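Local coordinates for B-cell differentiation antigen CD72 (Mus musculus, PDB 5B1R), which acts as a B-cell receptor co-receptor that recognises the Sm/ribonucleoprotein self-antigen and, when coligated with the receptor, inhibits its signalling through recruitment of the phosphatase SHP-1, at residues 36-41 with 113-118; 43-48 with 74-79; 68-73 with 107-112. The protein carries 2 engineered substitutions. All coordinates share one frame; numbering follows the deposited sequence.

Contact 1: 36-41 with 113-118; sequences LSSKLA and CESEAF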
loop_
_atom_site.group_PDB
_atom_site.type_symbol
_atom_site.label_atom_id
_atom_site.label_comp_id
_atom_site.label_asym_id
_atom_site.label_seq_id
_atom_site.Cartn_x
_atom_site.Cartn_y
_atom_site.Cartn_z
ATOM N N LEU A 36 -2.310 -9.830 -10.209
ATOM C CA LEU A 36 -3.006 -8.733 -10.887
ATOM C C LEU A 36 -2.065 -7.925 -11.778
ATOM O O LEU A 36 -2.408 -6.812 -12.190
ATOM C CB LEU A 36 -3.648 -7.793 -9.863
ATOM C CG LEU A 36 -4.611 -8.411 -8.854
ATOM C CD1 LEU A 36 -5.173 -7.339 -7.911
ATOM C CD2 LEU A 36 -5.727 -9.174 -9.568
ATOM N N SER A 37 -0.882 -8.469 -12.062
ATOM C CA SER A 37 0.153 -7.749 -12.810
ATOM C C SER A 37 0.436 -6.401 -12.147
ATOM O O SER A 37 0.656 -5.396 -12.811
ATOM C CB SER A 37 -0.234 -7.584 -14.280
ATOM O OG SER A 37 -0.512 -8.852 -14.837
ATOM N N SER A 38 0.417 -6.411 -10.818
ATOM C CA SER A 38 0.564 -5.213 -10.001
ATOM C C SER A 38 1.621 -5.491 -8.954
ATOM O O SER A 38 2.236 -6.554 -8.951
ATOM C CB SER A 38 -0.770 -4.874 -9.344
ATOM O OG SER A 38 -1.724 -4.590 -10.339
ATOM N N LYS A 39 1.822 -4.546 -8.054
ATOM C CA LYS A 39 2.780 -4.700 -6.969
ATOM C C LYS A 39 2.179 -4.134 -5.706
ATOM O O LYS A 39 1.218 -3.386 -5.756
ATOM C CB LYS A 39 4.089 -3.974 -7.302
ATOM C CG LYS A 39 3.973 -2.462 -7.385
ATOM C CD LYS A 39 5.287 -1.762 -7.745
ATOM C CE LYS A 39 5.098 -0.240 -7.753
ATOM N NZ LYS A 39 6.326 0.533 -8.107
ATOM N N LEU A 40 2.736 -4.475 -4.555
ATOM C CA LEU A 40 2.328 -3.805 -3.333
ATOM C C LEU A 40 2.539 -2.312 -3.476
ATOM O O LEU A 40 3.557 -1.864 -4.009
ATOM C CB LEU A 40 3.159 -4.312 -2.170
ATOM C CG LEU A 40 2.754 -5.699 -1.673
ATOM C CD1 LEU A 40 3.873 -6.294 -0.828
ATOM C CD2 LEU A 40 1.407 -5.642 -0.919
ATOM N N ALA A 41 1.585 -1.536 -2.986
ATOM C CA ALA A 41 1.631 -0.098 -3.174
ATOM C C ALA A 41 2.847 0.522 -2.486
ATOM O O ALA A 41 3.198 0.160 -1.359
ATOM C CB ALA A 41 0.348 0.521 -2.664
ATOM N N CYS A 113 -2.581 -2.832 -3.492
ATOM C CA CYS A 113 -1.760 -3.031 -4.679
ATOM C C CYS A 113 -1.753 -1.761 -5.520
ATOM O O CYS A 113 -2.652 -0.921 -5.409
ATOM C CB CYS A 113 -2.316 -4.164 -5.539
ATOM S SG CYS A 113 -2.572 -5.762 -4.744
ATOM N N GLU A 114 -0.759 -1.649 -6.392
ATOM C CA GLU A 114 -0.784 -0.586 -7.382
ATOM C C GLU A 114 -0.330 -1.112 -8.730
ATOM O O GLU A 114 0.525 -2.005 -8.822
ATOM C CB GLU A 114 0.049 0.617 -6.966
ATOM C CG GLU A 114 1.524 0.489 -7.089
ATOM C CD GLU A 114 2.196 1.834 -6.854
ATOM O OE1 GLU A 114 2.314 2.219 -5.705
ATOM O OE2 GLU A 114 2.595 2.536 -7.809
ATOM N N SER A 115 -0.914 -0.537 -9.765
ATOM C CA SER A 115 -0.501 -0.794 -11.129
ATOM C C SER A 115 -0.259 0.545 -11.802
ATOM O O SER A 115 -0.559 1.612 -11.245
ATOM C CB SER A 115 -1.602 -1.555 -11.882
ATOM O OG SER A 115 -2.678 -0.681 -12.217
ATOM N N GLU A 116 0.261 0.519 -13.014
ATOM C CA GLU A 116 0.284 1.741 -13.787
ATOM C C GLU A 116 -1.141 2.094 -14.252
ATOM O O GLU A 116 -2.012 1.228 -14.341
ATOM C CB GLU A 116 1.273 1.643 -14.957
ATOM C CG GLU A 116 0.807 0.880 -16.188
ATOM C CD GLU A 116 0.904 -0.641 -16.092
ATOM O OE1 GLU A 116 0.961 -1.291 -17.155
ATOM O OE2 GLU A 116 0.909 -1.202 -14.978
ATOM N N ALA A 117 -1.379 3.379 -14.495
ATOM C CA ALA A 117 -2.585 3.828 -15.165
ATOM C C ALA A 117 -2.395 3.645 -16.667
ATOM O O ALA A 117 -1.280 3.498 -17.150
ATOM C CB ALA A 117 -2.859 5.274 -14.828
ATOM N N PHE A 118 -3.479 3.613 -17.418
ATOM C CA PHE A 118 -3.354 3.500 -18.865
ATOM C C PHE A 118 -3.635 4.826 -19.537
ATOM O O PHE A 118 -4.499 5.570 -19.107
ATOM C CB PHE A 118 -4.233 2.360 -19.429
ATOM C CG PHE A 118 -5.731 2.552 -19.282
ATOM C CD1 PHE A 118 -6.410 2.162 -18.123
ATOM C CD2 PHE A 118 -6.469 3.055 -20.344
ATOM C CE1 PHE A 118 -7.800 2.305 -18.026
ATOM C CE2 PHE A 118 -7.854 3.199 -20.247
ATOM C CZ PHE A 118 -8.519 2.828 -19.089
HETATM O O HOH W 1 5.076 3.629 -7.596
#
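The carboxylate of Glu114 has Lys39 CE over one face, 3.7 Å from Glu114 CD, and Ala41 CA at its edge beside OE1, 3.5 Å away. On the lysine side, but tilted out of the plane, a water molecule donates to Glu114 OE2 at 2.7 Å and makes a weak bond with Lys39 NZ. The two charged ends remain 4.2 Å apart (Lys39 NZ to Glu114 OE2), beyond a salt bridge, so the attraction is probably moderated by this water. Lysine suits an exposed strand position because its methylenes can cover a neighbour while the ammonium stays hydrated. Its CG sits between the backbone N and carbonyl carbon (chi1 66°), and that of Glu114 does likewise; the chains then run side by side in the same direction. The buried Glu114 is satisfied by Arg15, which forms a salt bridge with OE2, and by the backbone N of Ala42, which donates to OE1.

Beneath them the backbones form an antiparallel hydrogen-bonded pair: Lys39 N gives to Glu114 O at 3.0 Å, and Glu114 N returns a bond to Lys39 O at 2.7 Å. On the other face, the small Ser38 fits close to the strand, its CB 3.2 Å from Glu114 O and its OG against Ser115 CB, while the hydroxyl itself donates to Leu36 O. Leu36 CD1 reaches the sulphur of Cys113.

Ser37, with positive phi, ends helix 26-35 in a Schellman motif, and the chain then turns into strand 39-40 of this C-type lectin-like domain. Cys113 forms a disulfide with Cys33 of that helix, Leu40 packs back onto Leu26 and Gln30, and strand 15-21 pairs with strand 109-119 as well.

Contact 2: 43-48 with 74-79; sequences FDEPSK and SKKWRH. Unlike the reference sequence in segment 74-79: His79 (reference Gln).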
loop_
_atom_site.group_PDB
_atom_site.type_symbol
_atom_site.label_atom_id
_atom_site.label_comp_id
_atom_site.label_asym_id
_atom_site.label_seq_id
_atom_site.Cartn_x
_atom_site.Cartn_y
_atom_site.Cartn_z
ATOM N N PHE A 43 4.952 3.758 -1.065
ATOM C CA PHE A 43 4.825 5.078 -0.459
ATOM C C PHE A 43 6.127 5.482 0.227
ATOM O O PHE A 43 6.116 6.094 1.283
ATOM C CB PHE A 43 3.659 5.099 0.544
ATOM C CG PHE A 43 2.350 4.721 -0.065
ATOM C CD1 PHE A 43 1.754 5.544 -1.013
ATOM C CD2 PHE A 43 1.738 3.518 0.262
ATOM C CE1 PHE A 43 0.560 5.186 -1.608
ATOM C CE2 PHE A 43 0.529 3.159 -0.319
ATOM C CZ PHE A 43 -0.052 3.986 -1.265
ATOM N N ASP A 44 7.262 5.142 -0.373
ATOM C CA ASP A 44 8.528 5.401 0.289
ATOM C C ASP A 44 8.773 6.887 0.564
ATOM O O ASP A 44 9.333 7.227 1.599
ATOM C CB ASP A 44 9.712 4.883 -0.522
ATOM C CG ASP A 44 9.786 3.372 -0.609
ATOM O OD1 ASP A 44 8.879 2.635 -0.166
ATOM O OD2 ASP A 44 10.813 2.918 -1.146
ATOM N N GLU A 45 8.397 7.756 -0.379
ATOM C CA GLU A 45 8.632 9.187 -0.261
ATOM C C GLU A 45 7.323 9.936 -0.474
ATOM O O GLU A 45 6.470 9.520 -1.265
ATOM C CB GLU A 45 9.669 9.643 -1.300
ATOM C CG GLU A 45 11.056 9.058 -1.065
ATOM C CD GLU A 45 11.781 9.668 0.104
ATOM O OE1 GLU A 45 11.283 10.634 0.734
ATOM O OE2 GLU A 45 12.878 9.168 0.394
ATOM N N PRO A 46 7.177 11.097 0.167
ATOM C CA PRO A 46 8.146 11.693 1.089
ATOM C C PRO A 46 8.119 11.050 2.463
ATOM O O PRO A 46 7.063 10.618 2.937
ATOM C CB PRO A 46 7.667 13.139 1.208
ATOM C CG PRO A 46 6.201 13.047 0.976
ATOM C CD PRO A 46 6.014 11.976 -0.050
ATOM N N SER A 47 9.282 10.991 3.104
ATOM C CA SER A 47 9.365 10.538 4.486
ATOM C C SER A 47 10.628 11.100 5.113
ATOM O O SER A 47 11.721 10.960 4.566
ATOM C CB SER A 47 9.366 9.011 4.577
ATOM O OG SER A 47 10.452 8.442 3.866
ATOM N N LYS A 48 10.472 11.791 6.230
ATOM C CA LYS A 48 11.626 12.314 6.952
ATOM C C LYS A 48 12.039 11.373 8.071
ATOM O O LYS A 48 13.207 11.352 8.465
ATOM C CB LYS A 48 11.330 13.700 7.525
ATOM C CG LYS A 48 12.528 14.333 8.225
ATOM C CD LYS A 48 12.210 15.734 8.675
ATOM C CE LYS A 48 13.404 16.360 9.381
ATOM N NZ LYS A 48 13.100 17.720 9.897
ATOM N N SER A 74 9.715 -0.157 2.751
ATOM C CA SER A 74 10.546 0.977 2.356
ATOM C C SER A 74 12.004 0.677 2.682
ATOM O O SER A 74 12.401 0.674 3.849
ATOM C CB SER A 74 10.073 2.217 3.083
ATOM O OG SER A 74 10.922 3.292 2.754
ATOM N N LYS A 75 12.802 0.407 1.657
ATOM C CA LYS A 75 14.179 -0.025 1.879
ATOM C C LYS A 75 15.067 1.043 2.492
ATOM O O LYS A 75 16.069 0.717 3.125
ATOM C CB LYS A 75 14.798 -0.552 0.587
ATOM C CG LYS A 75 14.111 -1.794 0.076
ATOM C CD LYS A 75 14.797 -2.344 -1.161
ATOM C CE LYS A 75 14.091 -3.586 -1.679
ATOM N NZ LYS A 75 13.847 -4.566 -0.589
ATOM N N LYS A 76 14.707 2.319 2.322
ATOM C CA LYS A 76 15.577 3.386 2.821
ATOM C C LYS A 76 15.781 3.309 4.328
ATOM O O LYS A 76 16.800 3.785 4.822
ATOM C CB LYS A 76 15.053 4.773 2.449
ATOM C CG LYS A 76 13.746 5.112 3.114
ATOM C CD LYS A 76 13.186 6.480 2.732
ATOM C CE LYS A 76 14.000 7.634 3.284
ATOM N NZ LYS A 76 13.338 8.987 3.131
ATOM N N TRP A 77 14.821 2.734 5.054
ATOM C CA TRP A 77 14.901 2.688 6.505
ATOM C C TRP A 77 15.531 1.407 7.025
ATOM O O TRP A 77 15.705 1.273 8.224
ATOM C CB TRP A 77 13.512 2.910 7.135
ATOM C CG TRP A 77 12.933 4.237 6.760
ATOM C CD1 TRP A 77 11.868 4.471 5.928
ATOM C CD2 TRP A 77 13.426 5.527 7.150
ATOM N NE1 TRP A 77 11.659 5.820 5.800
ATOM C CE2 TRP A 77 12.604 6.492 6.530
ATOM C CE3 TRP A 77 14.476 5.958 7.966
ATOM C CZ2 TRP A 77 12.798 7.866 6.707
ATOM C CZ3 TRP A 77 14.665 7.323 8.136
ATOM C CH2 TRP A 77 13.835 8.256 7.511
ATOM N N ARG A 78 15.853 0.456 6.149
ATOM C CA ARG A 78 16.403 -0.843 6.565
ATOM C C ARG A 78 17.898 -0.926 6.284
ATOM O O ARG A 78 18.360 -0.622 5.174
ATOM C CB ARG A 78 15.722 -1.982 5.810
ATOM C CG ARG A 78 14.205 -2.017 5.901
ATOM C CD ARG A 78 13.663 -1.992 7.339
ATOM N NE ARG A 78 12.248 -2.347 7.310
ATOM C CZ ARG A 78 11.783 -3.579 7.512
ATOM N NH1 ARG A 78 10.488 -3.819 7.402
ATOM N NH2 ARG A 78 12.612 -4.574 7.812
ATOM N N HIS A 79 18.667 -1.358 7.274
ATOM C CA HIS A 79 20.101 -1.457 7.054
ATOM C C HIS A 79 20.427 -2.759 6.334
ATOM O O HIS A 79 21.539 -2.929 5.829
ATOM C CB HIS A 79 20.889 -1.319 8.355
ATOM C CG HIS A 79 20.637 -2.416 9.336
ATOM N ND1 HIS A 79 19.688 -2.321 10.330
ATOM C CD2 HIS A 79 21.222 -3.627 9.487
ATOM C CE1 HIS A 79 19.695 -3.429 11.049
ATOM N NE2 HIS A 79 20.617 -4.239 10.557
HETATM O O HOH W 2 9.584 5.411 3.656
HETATM O O HOH W 3 11.708 0.425 -1.036
HETATM O O HOH W 4 12.792 3.423 0.500
#
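Where the long loop leaves strand 69-70, Lys76, from the short 3-10 turn 75-77, reaches into the loop 43-48 that precedes helix 57-60. Its NZ is gripped by three acceptors: Glu45 OE2 at 2.8 Å in a salt bridge, Ser47 O at 2.9 Å and Ser47 OG at 3.0 Å. The ammonium meets Glu45 from above the carboxylate plane. A bend at chi3 (-69°) swings Lys76 CE over one face of its neighbour Trp77, 3.4 Å above the ring plane. Lysine suits the place, being long enough to reach the loop and able to give several bonds at once.

Serine suits position 47 because its hydroxyl can accept from Lys76 while donating to Asp44 O, at 2.8 Å. Trp77 turns its edge to the loop: NE1 makes a weak bond to Ser47 OG, and CH2 lies 3.3 Å from Lys48 O. Around Asp44, OD1 touches Ser74 CB at 3.5 Å, two waters link OD2 to Lys75 N and Lys76 N, and another joins Asp44 O to Ser74 OG and accepts a weak bond from Trp77 NE1 in the ring plane.

In this C-type lectin-like domain, the start of the long loop is thus tied to the loop before helix 57-60.

Contact 3: 68-73 with 107-112; sequences SYWIQM and ELHPSI. Engineered in segment 107-112: Ser111 (natural residue Cys).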
loop_
_atom_site.group_PDB
_atom_site.type_symbol
_atom_site.label_atom_id
_atom_site.label_comp_id
_atom_site.label_asym_id
_atom_site.label_seq_id
_atom_site.Cartn_x
_atom_site.Cartn_y
_atom_site.Cartn_z
ATOM N N SER A 68 -5.184 -2.277 9.452
ATOM C CA SER A 68 -3.844 -1.952 8.965
ATOM C C SER A 68 -3.643 -2.646 7.643
ATOM O O SER A 68 -4.114 -3.774 7.457
ATOM C CB SER A 68 -2.776 -2.452 9.920
ATOM O OG SER A 68 -2.899 -1.875 11.206
ATOM N N TYR A 69 -2.940 -1.975 6.731
ATOM C CA TYR A 69 -2.811 -2.477 5.362
ATOM C C TYR A 69 -1.367 -2.773 5.004
ATOM O O TYR A 69 -0.511 -1.896 5.109
ATOM C CB TYR A 69 -3.363 -1.453 4.356
ATOM C CG TYR A 69 -4.859 -1.241 4.507
ATOM C CD1 TYR A 69 -5.366 -0.390 5.477
ATOM C CD2 TYR A 69 -5.756 -1.914 3.678
ATOM C CE1 TYR A 69 -6.732 -0.231 5.642
ATOM C CE2 TYR A 69 -7.128 -1.753 3.825
ATOM C CZ TYR A 69 -7.610 -0.905 4.803
ATOM O OH TYR A 69 -8.970 -0.726 4.974
ATOM N N TRP A 70 -1.091 -3.989 4.541
ATOM C CA TRP A 70 0.227 -4.274 3.984
ATOM C C TRP A 70 0.524 -3.381 2.778
ATOM O O TRP A 70 -0.325 -3.219 1.892
ATOM C CB TRP A 70 0.346 -5.732 3.550
ATOM C CG TRP A 70 0.397 -6.770 4.629
ATOM C CD1 TRP A 70 -0.407 -7.855 4.730
ATOM C CD2 TRP A 70 1.354 -6.861 5.692
ATOM N NE1 TRP A 70 -0.025 -8.619 5.809
ATOM C CE2 TRP A 70 1.054 -8.030 6.424
ATOM C CE3 TRP A 70 2.428 -6.062 6.107
ATOM C CZ2 TRP A 70 1.808 -8.437 7.535
ATOM C CZ3 TRP A 70 3.156 -6.454 7.216
ATOM C CH2 TRP A 70 2.840 -7.627 7.919
ATOM N N ILE A 71 1.747 -2.856 2.736
ATOM C CA ILE A 71 2.240 -2.068 1.611
ATOM C C ILE A 71 3.682 -2.504 1.316
ATOM O O ILE A 71 4.255 -3.350 2.015
ATOM C CB ILE A 71 2.181 -0.537 1.899
ATOM C CG1 ILE A 71 3.055 -0.145 3.104
ATOM C CG2 ILE A 71 0.724 -0.086 2.094
ATOM C CD1 ILE A 71 3.414 1.316 3.125
ATOM N N GLN A 72 4.278 -1.903 0.290
ATOM C CA GLN A 72 5.671 -2.172 -0.025
ATOM C C GLN A 72 6.595 -1.746 1.112
ATOM O O GLN A 72 6.495 -0.633 1.627
ATOM C CB GLN A 72 6.070 -1.399 -1.270
ATOM C CG GLN A 72 7.514 -1.623 -1.677
ATOM C CD GLN A 72 7.950 -0.657 -2.760
ATOM O OE1 GLN A 72 7.700 -0.887 -3.939
ATOM N NE2 GLN A 72 8.578 0.442 -2.361
ATOM N N MET A 73 7.517 -2.616 1.484
ATOM C CA MET A 73 8.543 -2.268 2.448
ATOM C C MET A 73 9.406 -1.128 1.896
ATOM O O MET A 73 9.784 -1.121 0.720
ATOM C CB MET A 73 9.423 -3.490 2.713
ATOM C CG MET A 73 10.475 -3.238 3.761
ATOM S SD MET A 73 11.621 -4.602 4.000
ATOM C CE MET A 73 12.400 -4.710 2.395
ATOM N N GLU A 107 1.687 -11.940 9.778
ATOM C CA GLU A 107 0.405 -11.418 10.265
ATOM C C GLU A 107 -0.600 -11.239 9.133
ATOM O O GLU A 107 -0.231 -10.890 8.017
ATOM C CB GLU A 107 0.553 -10.062 10.962
ATOM C CG GLU A 107 1.335 -10.030 12.249
ATOM C CD GLU A 107 1.192 -8.694 12.987
ATOM O OE1 GLU A 107 0.571 -7.733 12.451
ATOM O OE2 GLU A 107 1.704 -8.603 14.116
ATOM N N LEU A 108 -1.872 -11.444 9.448
ATOM C CA LEU A 108 -2.946 -11.340 8.456
ATOM C C LEU A 108 -3.558 -9.938 8.420
ATOM O O LEU A 108 -4.094 -9.469 9.422
ATOM C CB LEU A 108 -4.031 -12.374 8.773
ATOM C CG LEU A 108 -3.556 -13.825 8.865
ATOM C CD1 LEU A 108 -4.711 -14.743 9.260
ATOM C CD2 LEU A 108 -2.954 -14.237 7.537
ATOM N N HIS A 109 -3.491 -9.289 7.260
ATOM C CA HIS A 109 -4.018 -7.942 7.071
ATOM C C HIS A 109 -4.531 -7.814 5.657
ATOM O O HIS A 109 -4.090 -8.533 4.754
ATOM C CB HIS A 109 -2.922 -6.896 7.286
ATOM C CG HIS A 109 -2.422 -6.846 8.690
ATOM N ND1 HIS A 109 -3.173 -6.332 9.727
ATOM C CD2 HIS A 109 -1.257 -7.268 9.231
ATOM C CE1 HIS A 109 -2.487 -6.446 10.852
ATOM N NE2 HIS A 109 -1.319 -7.005 10.579
ATOM N N PRO A 110 -5.437 -6.857 5.437
ATOM C CA PRO A 110 -5.719 -6.454 4.053
ATOM C C PRO A 110 -4.466 -5.791 3.466
ATOM O O PRO A 110 -3.460 -5.598 4.168
ATOM C CB PRO A 110 -6.855 -5.437 4.221
ATOM C CG PRO A 110 -6.615 -4.850 5.599
ATOM C CD PRO A 110 -6.126 -6.012 6.433
ATOM N N SER A 111 -4.530 -5.421 2.192
ATOM C CA SER A 111 -3.349 -4.888 1.526
ATOM C C SER A 111 -3.762 -3.895 0.450
ATOM O O SER A 111 -4.955 -3.783 0.115
ATOM C CB SER A 111 -2.542 -6.038 0.912
ATOM O OG SER A 111 -3.313 -6.768 -0.034
ATOM N N ILE A 112 -2.775 -3.187 -0.089
ATOM C CA ILE A 112 -3.032 -2.251 -1.181
ATOM C C ILE A 112 -2.058 -2.586 -2.293
ATOM O O ILE A 112 -0.845 -2.665 -2.050
ATOM C CB ILE A 112 -2.839 -0.785 -0.757
ATOM C CG1 ILE A 112 -3.632 -0.490 0.526
ATOM C CG2 ILE A 112 -3.227 0.150 -1.904
ATOM C CD1 ILE A 112 -3.253 0.796 1.224
HETATM O O HOH W 5 -5.767 -5.203 10.156
#
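Glu107 O lies at the edge of the Trp70 indole, in its plane, and takes a weak bond from NE1 at 3.2 Å. Arg24 O is the stronger partner of that N-H. The Glu107 side chain turns to His109, whose NE2 donates almost straight (173°) to the anti lone pair of OE1, in the plane of the imidazole; OE1 also accepts from Ser103. This bond, with the water that ND1 shares with Ser68 N, probably helps set the rotation of the ring.

His109 meets Trp70 twice. CB lies over the five-membered ring, 3.9 Å from its centroid, as a CH-pi contact, and the imidazole presents its edge, CD2 foremost, to the same indole in a T-shaped pair with planes at 82°.

Pro110 sets its ring across Tyr69, with CG 3.5 Å above one face, offset toward the rim, and CD 3.2 Å from Ser68 O. Proline suits this place because it offers a compact, apolar ring whose CG can sit on an aromatic face and needs no N-H partner, while its carbonyl accepts a bond from Trp70 N at 2.9 Å. Ser111, engineered from cysteine, points its CB away from segment 68-73, yet CB still touches Trp70 CB at 3.9 Å. Ile112 N donates to Trp70 O at 3.2 Å. Its CG1 is set anti to the carbonyl carbon (chi1 -51°), near Tyr69 CB; CD1 beyond it touches Tyr69 CB and Ile71 CG2.

A single bridge, Trp70 with Ser111, thus joins strand 69-70 of the three-stranded sheet to strand 109-119 of the other sheet, inside the C-type lectin-like domain, and two backbone bonds of Trp70 hold the two segments together. The Glu107 carboxylate would probably stabilise any positive charge on the imidazole, but the contact depends chiefly on shape and apolar packing.

Contact 3 is the buried one, contact 1 is partly buried, and contact 2 lies at the surface. Contacts 1 and 3 share strand 109-119 and meet directly: Ala41 N probably bonds to Ile112 O, and Ala41 O to Gln72 N. Contact 2 continues from both, since residues 43-48 follow 36-41 and residues 74-79 follow 68-73; Phe43 also packs on Ile71. The chemistry changes with depth. Aromatic and aliphatic packing dominates in contact 3, antiparallel strand bonds beside a water-bridged Lys39-Glu114 pair in contact 1, and a salt bridge with bridging waters in contact 2, where no strand joins the loops.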